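Local coordinates for magnesium and cobalt efflux protein CorC (Neisseria meningitidis serogroup B, PDB 3OI8) that probably takes part in magnesium and cobalt ion transport, this fragment containing its pair of adenosine-binding CBS domains, at residues 51-56 with 74-79; 90-95 with 108-113; 132-137 with 149-154. All blocks are in the same frame, centred on the assembly; numbering follows the deposited sequence.

Interaction 1 of 3, residues 51-56 with 74-79; sequences NVLKEN and FPVIGE. With ADN (adenosine), chain C.
Within the first CBS domain, residues 51-56 and 74-79 carry the two parallel strands of a beta-alpha-beta unit, 53-54 and 73-77, joined through helix 59-69, and their start forms one wall of the adenosine pocket. Leu53 pairs with Val76 and Lys54 with Ile77, as three alternating backbone bonds show: Leu53 N to Pro75 O, Ile77 N to Leu53 O at 2.8 Å, and Glu55 N to Ile77 O. All three donors lie nearly along the C=O axis of their acceptors; the last bond is the most bent, at 146°, where the pairing gives way to loop.

Leu53 and Val76 point to one side of the sheet. There Leu53 CD1 lies 3.8 Å from Phe74 CB, the two side chains crossing obliquely, and Tyr65 of helix 59-69 packs on Leu53 and Val66 on Phe74. On the other side Lys54 and Ile77 run alongside each other. Ile77 CG1 takes the crowded position between backbone N and carbonyl carbon (chi1 61°), which brings Ile77 CD1 to 3.6 Å from Lys54 NZ and 3.9 Å from Val52 CG2. Val52 CG1 meets Pro75 CB, the side chains at about a right angle.

Ahead of the pairing, the backbone of Asn51 reads the adenine edge: its N donates to N1 of the adenosine at 2.7 Å, and the N6 amino group donates to its O at 3.1 Å. Pro75 CD comes within 3.7 Å of the adenosine N6. The Asn51 side chain is held by His71 through OD1, and His71 is itself hydrogen-bonded to the adenosine through ND1. Because N1 must accept while N6 donates, this backbone pair matches the hydrogen-bonding pattern of adenine, and recognition of the base rests here on main-chain atoms.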
loop_
_atom_site.group_PDB
_atom_site.type_symbol
_atom_site.label_atom_id
_atom_site.label_comp_id
_atom_site.label_asym_id
_atom_site.label_seq_id
_atom_site.Cartn_x
_atom_site.Cartn_y
_atom_site.Cartn_z
ATOM N N ASN A 51 -14.617 -9.743 5.539
ATOM C CA ASN A 51 -15.814 -9.113 4.996
ATOM C C ASN A 51 -15.910 -9.451 3.516
ATOM O O ASN A 51 -15.039 -9.053 2.739
ATOM C CB ASN A 51 -15.772 -7.588 5.183
ATOM C CG ASN A 51 -15.904 -7.169 6.637
ATOM O OD1 ASN A 51 -15.142 -6.334 7.120
ATOM N ND2 ASN A 51 -16.876 -7.748 7.342
ATOM N N VAL A 52 -16.953 -10.193 3.129
ATOM C CA VAL A 52 -17.098 -10.644 1.742
ATOM C C VAL A 52 -18.385 -10.130 1.081
ATOM O O VAL A 52 -19.306 -9.666 1.761
ATOM C CB VAL A 52 -17.092 -12.185 1.658
ATOM C CG1 VAL A 52 -15.790 -12.754 2.234
ATOM C CG2 VAL A 52 -18.306 -12.764 2.402
ATOM N N LEU A 53 -18.456 -10.237 -0.245
ATOM C CA LEU A 53 -19.679 -9.888 -0.976
ATOM C C LEU A 53 -20.262 -11.135 -1.626
ATOM O O LEU A 53 -19.506 -11.984 -2.108
ATOM C CB LEU A 53 -19.359 -8.865 -2.071
ATOM C CG LEU A 53 -18.700 -7.567 -1.578
ATOM C CD1 LEU A 53 -18.282 -6.715 -2.766
ATOM C CD2 LEU A 53 -19.651 -6.803 -0.670
ATOM N N LYS A 54 -21.592 -11.243 -1.652
ATOM C CA LYS A 54 -22.257 -12.384 -2.276
ATOM C C LYS A 54 -22.377 -12.151 -3.773
ATOM O O LYS A 54 -22.681 -11.052 -4.221
ATOM C CB LYS A 54 -23.668 -12.619 -1.714
ATOM C CG LYS A 54 -23.820 -12.569 -0.203
ATOM C CD LYS A 54 -22.777 -13.383 0.526
ATOM C CE LYS A 54 -22.941 -13.196 2.038
ATOM N NZ LYS A 54 -21.695 -13.451 2.825
ATOM N N GLU A 55 -22.117 -13.204 -4.529
ATOM C CA GLU A 55 -22.182 -13.225 -5.986
ATOM C C GLU A 55 -23.356 -12.418 -6.552
ATOM O O GLU A 55 -23.183 -11.590 -7.450
ATOM C CB GLU A 55 -22.318 -14.702 -6.418
ATOM C CG GLU A 55 -22.025 -15.011 -7.874
ATOM C CD GLU A 55 -22.047 -16.517 -8.174
ATOM O OE1 GLU A 55 -22.497 -17.313 -7.311
ATOM O OE2 GLU A 55 -21.604 -16.909 -9.280
ATOM N N ASN A 56 -24.556 -12.669 -6.031
ATOM C CA ASN A 56 -25.778 -12.176 -6.673
ATOM C C ASN A 56 -26.418 -10.970 -5.980
ATOM O O ASN A 56 -27.565 -10.618 -6.255
ATOM C CB ASN A 56 -26.807 -13.311 -6.815
ATOM C CG ASN A 56 -26.389 -14.363 -7.837
ATOM O OD1 ASN A 56 -25.698 -14.067 -8.816
ATOM N ND2 ASN A 56 -26.824 -15.603 -7.617
ATOM N N PHE A 74 -12.599 -6.630 -1.671
ATOM C CA PHE A 74 -13.492 -7.620 -1.056
ATOM C C PHE A 74 -13.507 -8.926 -1.853
ATOM O O PHE A 74 -13.746 -8.910 -3.065
ATOM C CB PHE A 74 -14.926 -7.077 -1.039
ATOM C CG PHE A 74 -15.079 -5.777 -0.297
ATOM C CD1 PHE A 74 -15.591 -5.758 0.990
ATOM C CD2 PHE A 74 -14.719 -4.583 -0.887
ATOM C CE1 PHE A 74 -15.740 -4.564 1.684
ATOM C CE2 PHE A 74 -14.853 -3.386 -0.197
ATOM C CZ PHE A 74 -15.359 -3.375 1.089
ATOM N N PRO A 75 -13.268 -10.061 -1.178
ATOM C CA PRO A 75 -13.504 -11.360 -1.825
ATOM C C PRO A 75 -14.975 -11.456 -2.199
ATOM O O PRO A 75 -15.823 -11.005 -1.438
ATOM C CB PRO A 75 -13.243 -12.376 -0.699
ATOM C CG PRO A 75 -12.419 -11.628 0.323
ATOM C CD PRO A 75 -12.854 -10.195 0.235
ATOM N N VAL A 76 -15.280 -12.047 -3.340
ATOM C CA VAL A 76 -16.671 -12.272 -3.716
ATOM C C VAL A 76 -16.905 -13.780 -3.666
ATOM O O VAL A 76 -16.107 -14.536 -4.218
ATOM C CB VAL A 76 -16.971 -11.729 -5.117
ATOM C CG1 VAL A 76 -18.382 -12.159 -5.575
ATOM C CG2 VAL A 76 -16.860 -10.184 -5.129
ATOM N N ILE A 77 -17.984 -14.206 -3.008
ATOM C CA ILE A 77 -18.200 -15.629 -2.759
ATOM C C ILE A 77 -19.447 -16.174 -3.450
ATOM O O ILE A 77 -20.386 -15.434 -3.790
ATOM C CB ILE A 77 -18.318 -15.950 -1.263
ATOM C CG1 ILE A 77 -19.518 -15.212 -0.651
ATOM C CG2 ILE A 77 -17.023 -15.636 -0.544
ATOM C CD1 ILE A 77 -20.005 -15.771 0.665
ATOM N N GLY A 78 -19.435 -17.484 -3.649
ATOM C CA GLY A 78 -20.586 -18.191 -4.169
ATOM C C GLY A 78 -21.380 -18.712 -2.990
ATOM O O GLY A 78 -21.983 -17.932 -2.256
ATOM N N GLU A 79 -21.353 -20.026 -2.783
ATOM C CA GLU A 79 -22.207 -20.644 -1.766
ATOM C C GLU A 79 -21.806 -20.275 -0.341
ATOM O O GLU A 79 -22.657 -20.141 0.541
ATOM C CB GLU A 79 -22.212 -22.168 -1.907
ATOM C CG GLU A 79 -22.989 -22.843 -0.795
ATOM C CD GLU A 79 -22.850 -24.350 -0.799
ATOM O OE1 GLU A 79 -23.800 -25.035 -0.347
ATOM O OE2 GLU A 79 -21.792 -24.847 -1.250
HETATM O "O5'" ADN C . -9.356 -1.910 5.736
HETATM C "C5'" ADN C . -8.679 -1.538 6.910
HETATM C "C4'" ADN C . -8.064 -2.797 7.594
HETATM O "O4'" ADN C . -9.051 -3.869 7.656
HETATM C "C3'" ADN C . -6.847 -3.323 6.803
HETATM O "O3'" ADN C . -5.662 -2.937 7.445
HETATM C "C2'" ADN C . -6.992 -4.825 6.819
HETATM O "O2'" ADN C . -6.292 -5.372 7.913
HETATM C "C1'" ADN C . -8.483 -5.072 7.046
HETATM N N9 ADN C . -9.181 -5.381 5.798
HETATM C C8 ADN C . -9.009 -4.701 4.448
HETATM N N7 ADN C . -9.984 -5.338 3.495
HETATM C C5 ADN C . -10.768 -6.411 4.270
HETATM C C6 ADN C . -11.904 -7.390 3.841
HETATM N N6 ADN C . -12.427 -7.337 2.475
HETATM N N1 ADN C . -12.467 -8.316 4.816
HETATM C C2 ADN C . -11.959 -8.336 6.250
HETATM N N3 ADN C . -10.847 -7.374 6.673
HETATM C C4 ADN C . -10.272 -6.430 5.682
HETATM O O HOH W 1 -23.267 -15.674 -2.506
#

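Interaction 2 of 3, residues 90-95 with 108-113; sequences AKDLLK and ILRPAV
Charge dominates the polar half of this contact. Arg110, extended from CG to NE, brings its guanidinium side-on to Asp92, with carboxylate and guanidinium planes only 14° apart. Arg110 NE and NH2 both grip Asp92 OD2: NE at 2.8 Å, nearly along the C-O axis of OD2, and NH2 at 2.9 Å on the syn lone pair. A weak third bond runs from NH2 to Asp92 OD1. Lys95 NZ adds a long ion pair to Asp92 OD1, 3.9 Å away within the same segment, completing a three-residue network; two cations near one buried carboxylate would be expected to keep it ionised.

Water 2 links the carboxylate to the backbone of 108-113, donating to Asp92 OD2 at 2.5 Å and to Ile108 O.

These segments join the two CBS domains of the chain: the 3-10 segment beginning at Ala90 follows strand 84-89 of the first, while residues 108-113 lead from helix 105-108 into strand 114-116 of the second.

Apolar contact centres on Ile108. With CG1 in the crowded position between backbone N and carbonyl carbon (chi1 60°), Ile108 CD1 reaches Leu93 CD2 at 4.0 Å, the side chains crossing at about a right angle. Ile108 CG2 meets Lys95 CD at 3.8 Å as the two side chains run in opposite directions. Leu93 also packs on Leu94 of the second subunit.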
loop_
_atom_site.group_PDB
_atom_site.type_symbol
_atom_site.label_atom_id
_atom_site.label_comp_id
_atom_site.label_asym_id
_atom_site.label_seq_id
_atom_site.Cartn_x
_atom_site.Cartn_y
_atom_site.Cartn_z
ATOM N N ALA A 90 -13.315 -1.779 -4.589
ATOM C CA ALA A 90 -14.375 -0.806 -4.343
ATOM C C ALA A 90 -14.494 0.234 -5.470
ATOM O O ALA A 90 -15.593 0.594 -5.897
ATOM C CB ALA A 90 -14.128 -0.095 -3.004
ATOM N N LYS A 91 -13.361 0.728 -5.942
ATOM C CA LYS A 91 -13.389 1.810 -6.919
ATOM C C LYS A 91 -13.787 1.358 -8.324
ATOM O O LYS A 91 -14.030 2.188 -9.189
ATOM C CB LYS A 91 -12.060 2.558 -6.955
ATOM C CG LYS A 91 -10.870 1.772 -7.459
ATOM C CD LYS A 91 -9.603 2.636 -7.344
ATOM C CE LYS A 91 -8.326 1.855 -7.654
ATOM N NZ LYS A 91 -8.167 1.563 -9.110
ATOM N N ASP A 92 -13.853 0.051 -8.557
ATOM C CA ASP A 92 -14.368 -0.441 -9.834
ATOM C C ASP A 92 -15.880 -0.256 -9.908
ATOM O O ASP A 92 -16.462 -0.234 -10.996
ATOM C CB ASP A 92 -13.943 -1.902 -10.083
ATOM C CG ASP A 92 -12.462 -2.016 -10.432
ATOM O OD1 ASP A 92 -11.880 -0.984 -10.831
ATOM O OD2 ASP A 92 -11.873 -3.117 -10.308
ATOM N N LEU A 93 -16.516 -0.095 -8.747
ATOM C CA LEU A 93 -17.952 0.158 -8.703
ATOM C C LEU A 93 -18.320 1.510 -9.348
ATOM O O LEU A 93 -19.454 1.706 -9.788
ATOM C CB LEU A 93 -18.469 0.122 -7.263
ATOM C CG LEU A 93 -18.603 -1.245 -6.576
ATOM C CD1 LEU A 93 -18.950 -1.031 -5.112
ATOM C CD2 LEU A 93 -19.679 -2.080 -7.261
ATOM N N LEU A 94 -17.365 2.427 -9.412
ATOM C CA LEU A 94 -17.650 3.764 -9.925
ATOM C C LEU A 94 -17.969 3.712 -11.416
ATOM O O LEU A 94 -18.504 4.663 -11.982
ATOM C CB LEU A 94 -16.466 4.695 -9.686
ATOM C CG LEU A 94 -16.136 5.038 -8.235
ATOM C CD1 LEU A 94 -14.848 5.839 -8.196
ATOM C CD2 LEU A 94 -17.277 5.808 -7.586
ATOM N N LYS A 95 -17.615 2.605 -12.057
ATOM C CA LYS A 95 -17.958 2.415 -13.464
ATOM C C LYS A 95 -19.474 2.459 -13.659
ATOM O O LYS A 95 -19.963 2.644 -14.774
ATOM C CB LYS A 95 -17.400 1.077 -13.978
ATOM C CG LYS A 95 -15.873 0.988 -13.950
ATOM C CD LYS A 95 -15.375 -0.373 -14.436
ATOM C CE LYS A 95 -13.885 -0.566 -14.157
ATOM N NZ LYS A 95 -13.464 -2.008 -14.216
ATOM N N ILE A 108 -16.794 -6.721 -13.627
ATOM C CA ILE A 108 -15.725 -5.973 -12.943
ATOM C C ILE A 108 -14.942 -6.825 -11.945
ATOM O O ILE A 108 -13.989 -6.358 -11.338
ATOM C CB ILE A 108 -16.245 -4.681 -12.211
ATOM C CG1 ILE A 108 -17.288 -5.032 -11.146
ATOM C CG2 ILE A 108 -16.787 -3.622 -13.204
ATOM C CD1 ILE A 108 -17.791 -3.821 -10.370
ATOM N N LEU A 109 -15.361 -8.070 -11.766
ATOM C CA LEU A 109 -14.701 -8.962 -10.828
ATOM C C LEU A 109 -13.315 -9.335 -11.334
ATOM O O LEU A 109 -13.144 -9.710 -12.498
ATOM C CB LEU A 109 -15.527 -10.240 -10.674
ATOM C CG LEU A 109 -15.144 -11.188 -9.550
ATOM C CD1 LEU A 109 -15.441 -10.515 -8.223
ATOM C CD2 LEU A 109 -15.924 -12.483 -9.695
ATOM N N ARG A 110 -12.324 -9.250 -10.460
ATOM C CA ARG A 110 -10.986 -9.692 -10.824
ATOM C C ARG A 110 -10.730 -11.067 -10.232
ATOM O O ARG A 110 -11.316 -11.411 -9.208
ATOM C CB ARG A 110 -9.957 -8.698 -10.314
ATOM C CG ARG A 110 -10.144 -7.284 -10.887
ATOM C CD ARG A 110 -9.367 -6.276 -10.078
ATOM N NE ARG A 110 -9.677 -4.893 -10.436
ATOM C CZ ARG A 110 -8.752 -3.963 -10.663
ATOM N NH1 ARG A 110 -7.465 -4.278 -10.582
ATOM N NH2 ARG A 110 -9.109 -2.723 -10.969
ATOM N N PRO A 111 -9.850 -11.856 -10.873
ATOM C CA PRO A 111 -9.473 -13.181 -10.357
ATOM C C PRO A 111 -8.737 -13.072 -9.020
ATOM O O PRO A 111 -8.011 -12.113 -8.791
ATOM C CB PRO A 111 -8.529 -13.730 -11.433
ATOM C CG PRO A 111 -8.096 -12.535 -12.232
ATOM C CD PRO A 111 -9.219 -11.561 -12.172
ATOM N N ALA A 112 -8.951 -14.038 -8.138
ATOM C CA ALA A 112 -8.274 -14.069 -6.838
ATOM C C ALA A 112 -6.906 -14.738 -6.956
ATOM O O ALA A 112 -6.749 -15.720 -7.678
ATOM C CB ALA A 112 -9.121 -14.821 -5.829
ATOM N N VAL A 113 -5.919 -14.200 -6.249
ATOM C CA VAL A 113 -4.632 -14.873 -6.113
ATOM C C VAL A 113 -4.665 -15.700 -4.828
ATOM O O VAL A 113 -5.126 -15.220 -3.794
ATOM C CB VAL A 113 -3.485 -13.855 -6.079
ATOM C CG1 VAL A 113 -2.188 -14.531 -5.724
ATOM C CG2 VAL A 113 -3.375 -13.158 -7.429
HETATM O O HOH W 2 -12.944 -5.063 -9.178
#

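Interaction 3 of 3, residues 132-137 with 149-154. With ADN (adenosine), chain C; ADN (adenosine), chain F.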
loop_
_atom_site.group_PDB
_atom_site.type_symbol
_atom_site.label_atom_id
_atom_site.label_comp_id
_atom_site.label_asym_id
_atom_site.label_seq_id
_atom_site.Cartn_x
_atom_site.Cartn_y
_atom_site.Cartn_z
ATOM N N ARG A 132 1.317 -5.966 -8.915
ATOM C CA ARG A 132 0.477 -4.833 -8.539
ATOM C C ARG A 132 -0.759 -5.367 -7.831
ATOM O O ARG A 132 -1.872 -4.885 -8.037
ATOM C CB ARG A 132 0.075 -4.021 -9.769
ATOM C CG ARG A 132 1.176 -3.132 -10.322
ATOM C CD ARG A 132 1.529 -2.026 -9.346
ATOM N NE ARG A 132 2.211 -0.925 -10.016
ATOM C CZ ARG A 132 1.588 0.023 -10.707
ATOM N NH1 ARG A 132 0.266 0.003 -10.820
ATOM N NH2 ARG A 132 2.285 0.991 -11.286
ATOM N N ASN A 133 -0.542 -6.391 -7.013
ATOM C CA ASN A 133 -1.599 -7.035 -6.256
ATOM C C ASN A 133 -1.683 -6.386 -4.882
ATOM O O ASN A 133 -0.680 -5.846 -4.388
ATOM C CB ASN A 133 -1.289 -8.531 -6.094
ATOM C CG ASN A 133 -2.537 -9.367 -6.037
ATOM O OD1 ASN A 133 -3.528 -9.041 -6.695
ATOM N ND2 ASN A 133 -2.514 -10.445 -5.242
ATOM N N HIS A 134 -2.866 -6.437 -4.266
ATOM C CA HIS A 134 -3.048 -5.893 -2.916
ATOM C C HIS A 134 -3.622 -6.895 -1.914
ATOM O O HIS A 134 -3.494 -6.720 -0.702
ATOM C CB HIS A 134 -3.945 -4.659 -2.960
ATOM C CG HIS A 134 -3.261 -3.447 -3.500
ATOM N ND1 HIS A 134 -3.448 -3.000 -4.790
ATOM C CD2 HIS A 134 -2.366 -2.604 -2.932
ATOM C CE1 HIS A 134 -2.703 -1.927 -4.992
ATOM N NE2 HIS A 134 -2.037 -1.665 -3.880
HETATM N N MSE A 135 -4.266 -7.935 -2.423
HETATM C CA MSE A 135 -4.905 -8.910 -1.545
HETATM C C MSE A 135 -4.719 -10.313 -2.105
HETATM O O MSE A 135 -4.716 -10.509 -3.321
HETATM C CB MSE A 135 -6.396 -8.565 -1.363
HETATM C CG MSE A 135 -7.272 -9.674 -0.773
HETATM SE SE MSE A 135 -9.158 -9.129 -0.574
HETATM C CE MSE A 135 -8.948 -7.838 0.883
ATOM N N ALA A 136 -4.523 -11.280 -1.219
ATOM C CA ALA A 136 -4.531 -12.675 -1.634
ATOM C C ALA A 136 -5.463 -13.445 -0.713
ATOM O O ALA A 136 -5.729 -13.025 0.416
ATOM C CB ALA A 136 -3.145 -13.268 -1.582
ATOM N N ILE A 137 -5.953 -14.572 -1.202
ATOM C CA ILE A 137 -6.798 -15.442 -0.397
ATOM C C ILE A 137 -5.908 -16.565 0.108
ATOM O O ILE A 137 -5.181 -17.180 -0.673
ATOM C CB ILE A 137 -7.927 -16.038 -1.246
ATOM C CG1 ILE A 137 -8.796 -14.922 -1.864
ATOM C CG2 ILE A 137 -8.715 -17.075 -0.423
ATOM C CD1 ILE A 137 -9.493 -14.022 -0.859
ATOM N N VAL A 149 -5.136 -12.071 3.072
ATOM C CA VAL A 149 -3.989 -11.274 3.504
ATOM C C VAL A 149 -3.823 -10.093 2.554
ATOM O O VAL A 149 -4.054 -10.226 1.334
ATOM C CB VAL A 149 -2.682 -12.138 3.647
ATOM C CG1 VAL A 149 -2.339 -12.856 2.352
ATOM C CG2 VAL A 149 -1.500 -11.285 4.152
ATOM N N THR A 150 -3.476 -8.932 3.114
ATOM C CA THR A 150 -3.370 -7.719 2.312
ATOM C C THR A 150 -1.992 -7.052 2.410
ATOM O O THR A 150 -1.295 -7.167 3.418
ATOM C CB THR A 150 -4.436 -6.668 2.728
ATOM O OG1 THR A 150 -4.066 -6.103 3.990
ATOM C CG2 THR A 150 -5.831 -7.314 2.863
ATOM N N PHE A 151 -1.637 -6.364 1.329
ATOM C CA PHE A 151 -0.423 -5.561 1.220
ATOM C C PHE A 151 -0.342 -4.569 2.369
ATOM O O PHE A 151 0.652 -4.507 3.090
ATOM C CB PHE A 151 -0.438 -4.833 -0.131
ATOM C CG PHE A 151 0.695 -3.849 -0.324
ATOM C CD1 PHE A 151 1.981 -4.294 -0.593
ATOM C CD2 PHE A 151 0.457 -2.481 -0.275
ATOM C CE1 PHE A 151 3.026 -3.388 -0.776
ATOM C CE2 PHE A 151 1.489 -1.570 -0.460
ATOM C CZ PHE A 151 2.778 -2.025 -0.712
ATOM N N GLU A 152 -1.410 -3.812 2.570
ATOM C CA GLU A 152 -1.387 -2.767 3.584
ATOM C C GLU A 152 -1.188 -3.321 4.989
ATOM O O GLU A 152 -0.594 -2.659 5.842
ATOM C CB GLU A 152 -2.628 -1.876 3.480
ATOM C CG GLU A 152 -2.709 -1.151 2.132
ATOM C CD GLU A 152 -3.767 -0.062 2.087
ATOM O OE1 GLU A 152 -3.749 0.741 1.124
ATOM O OE2 GLU A 152 -4.611 -0.006 3.009
ATOM N N ASP A 153 -1.651 -4.546 5.222
ATOM C CA ASP A 153 -1.448 -5.200 6.514
ATOM C C ASP A 153 0.005 -5.607 6.750
ATOM O O ASP A 153 0.494 -5.557 7.874
ATOM C CB ASP A 153 -2.321 -6.446 6.637
ATOM C CG ASP A 153 -3.714 -6.135 7.115
ATOM O OD1 ASP A 153 -3.928 -5.001 7.602
ATOM O OD2 ASP A 153 -4.588 -7.024 7.008
ATOM N N ILE A 154 0.685 -6.042 5.699
ATOM C CA ILE A 154 2.043 -6.543 5.870
ATOM C C ILE A 154 3.111 -5.433 5.860
ATOM O O ILE A 154 4.204 -5.624 6.396
ATOM C CB ILE A 154 2.388 -7.675 4.864
ATOM C CG1 ILE A 154 2.529 -7.140 3.441
ATOM C CG2 ILE A 154 1.345 -8.788 4.914
ATOM C CD1 ILE A 154 2.952 -8.225 2.461
HETATM O "O5'" ADN C . -9.356 -1.910 5.736
HETATM C "C5'" ADN C . -8.679 -1.538 6.910
HETATM C "C4'" ADN C . -8.064 -2.797 7.594
HETATM O "O4'" ADN C . -9.051 -3.869 7.656
HETATM C "C3'" ADN C . -6.847 -3.323 6.803
HETATM O "O3'" ADN C . -5.662 -2.937 7.445
HETATM C "C2'" ADN C . -6.992 -4.825 6.819
HETATM O "O2'" ADN C . -6.292 -5.372 7.913
HETATM C "C1'" ADN C . -8.483 -5.072 7.046
HETATM N N9 ADN C . -9.181 -5.381 5.798
HETATM C C8 ADN C . -9.009 -4.701 4.448
HETATM N N7 ADN C . -9.984 -5.338 3.495
HETATM C C5 ADN C . -10.768 -6.411 4.270
HETATM C C6 ADN C . -11.904 -7.390 3.841
HETATM N N6 ADN C . -12.427 -7.337 2.475
HETATM N N1 ADN C . -12.467 -8.316 4.816
HETATM C C2 ADN C . -11.959 -8.336 6.250
HETATM N N3 ADN C . -10.847 -7.374 6.673
HETATM C C4 ADN C . -10.272 -6.430 5.682
HETATM O "O5'" ADN F . 0.179 3.347 -8.082
HETATM C "C5'" ADN F . 0.922 3.205 -9.267
HETATM C "C4'" ADN F . 1.933 4.384 -9.404
HETATM O "O4'" ADN F . 1.222 5.642 -9.597
HETATM C "C3'" ADN F . 2.806 4.535 -8.135
HETATM O "O3'" ADN F . 4.138 4.786 -8.501
HETATM C "C2'" ADN F . 2.263 5.746 -7.430
HETATM O "O2'" ADN F . 3.294 6.484 -6.810
HETATM C "C1'" ADN F . 1.720 6.576 -8.591
HETATM N N9 ADN F . 0.616 7.385 -8.109
HETATM C C8 ADN F . -0.325 7.098 -6.949
HETATM N N7 ADN F . -1.287 8.253 -6.860
HETATM C C5 ADN F . -0.930 9.240 -7.981
HETATM C C6 ADN F . -1.535 10.600 -8.416
HETATM N N6 ADN F . -2.683 11.164 -7.715
HETATM N N1 ADN F . -0.949 11.310 -9.543
HETATM C C2 ADN F . 0.240 10.752 -10.306
HETATM N N3 ADN F . 0.833 9.415 -9.881
HETATM C C4 ADN F . 0.241 8.697 -8.736
HETATM O O HOH W 3 -3.923 -3.585 0.723
#
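Residues 135-136 pair antiparallel with 149-150, Ala136 and Val149 forming a hydrogen-bonded pair through two reciprocal bonds (Ala136 N to Val149 O, 2.8 Å), while Met135 and Thr150 form the adjacent non-hydrogen-bonded pair. This is the hairpin of strands 135-139 and 145-150 in the second CBS domain. Phe151 N extends the ladder to His134 O with a straight N-H (168°), although it lies above the carbonyl plane, just where the chain turns into helix 151-154.

Thr150 N-caps that helix: its OG1, between backbone N and carbonyl carbon (chi1 73°), accepts from Asp153 N. Thr150 CG2 goes instead to Met135, a selenomethionine whose chain, bent at chi3, sets CE 3.7 Å from that methyl and 3.8 Å from N7 of the chain C adenosine. On the other side of the sheet Ala136 CB rests on Val149 CG1.

His134 turns its edge toward the face of Phe151 in an offset edge-to-face pair, planes 81° apart and centroids 5.7 Å apart, with CD2 of His134 leading. Its NE2 is hydrogen-bonded to Glu152 of the second subunit, so one histidine joins hairpin, helix start and dimer partner.

Asp153 OD1 accepts from O3' of the chain C adenosine at 2.7 Å; O2' also lies at the carboxylate, where either oxygen could take its proton, and its modelled position is less certain. Arg132, poorly ordered, lays one guanidinium face over C5' of the chain F adenosine, bound in the second subunit. The Asp153 carboxylate is consistent with recognition of the ribose hydroxyls, and since Thr150 OG1 accepts from the backbone N of Asp153, the cap would steady that residue.

How the interactions relate
Along the chain the three contacts follow in series. Interaction 1 lies in the three-stranded sheet of the first CBS domain, interaction 2 bridges the two domains, and interaction 3 lies in the four-stranded sheet built mainly from the second, to which strand 45-46 adds an edge. Interactions 1 and 2 have centres about 12 Å apart and touch through Val76 and Leu109; 2 and 3, about 15 Å apart, join where Val113 O probably accepts from Ile137 N. Although the centres of 1 and 3 are about 17 Å apart, Pro75 packs on Met135 and Ile137, and both contacts touch the chain C adenosine, one at the base, the other also at the ribose. The nucleoside thus sits between the paired CBS domains.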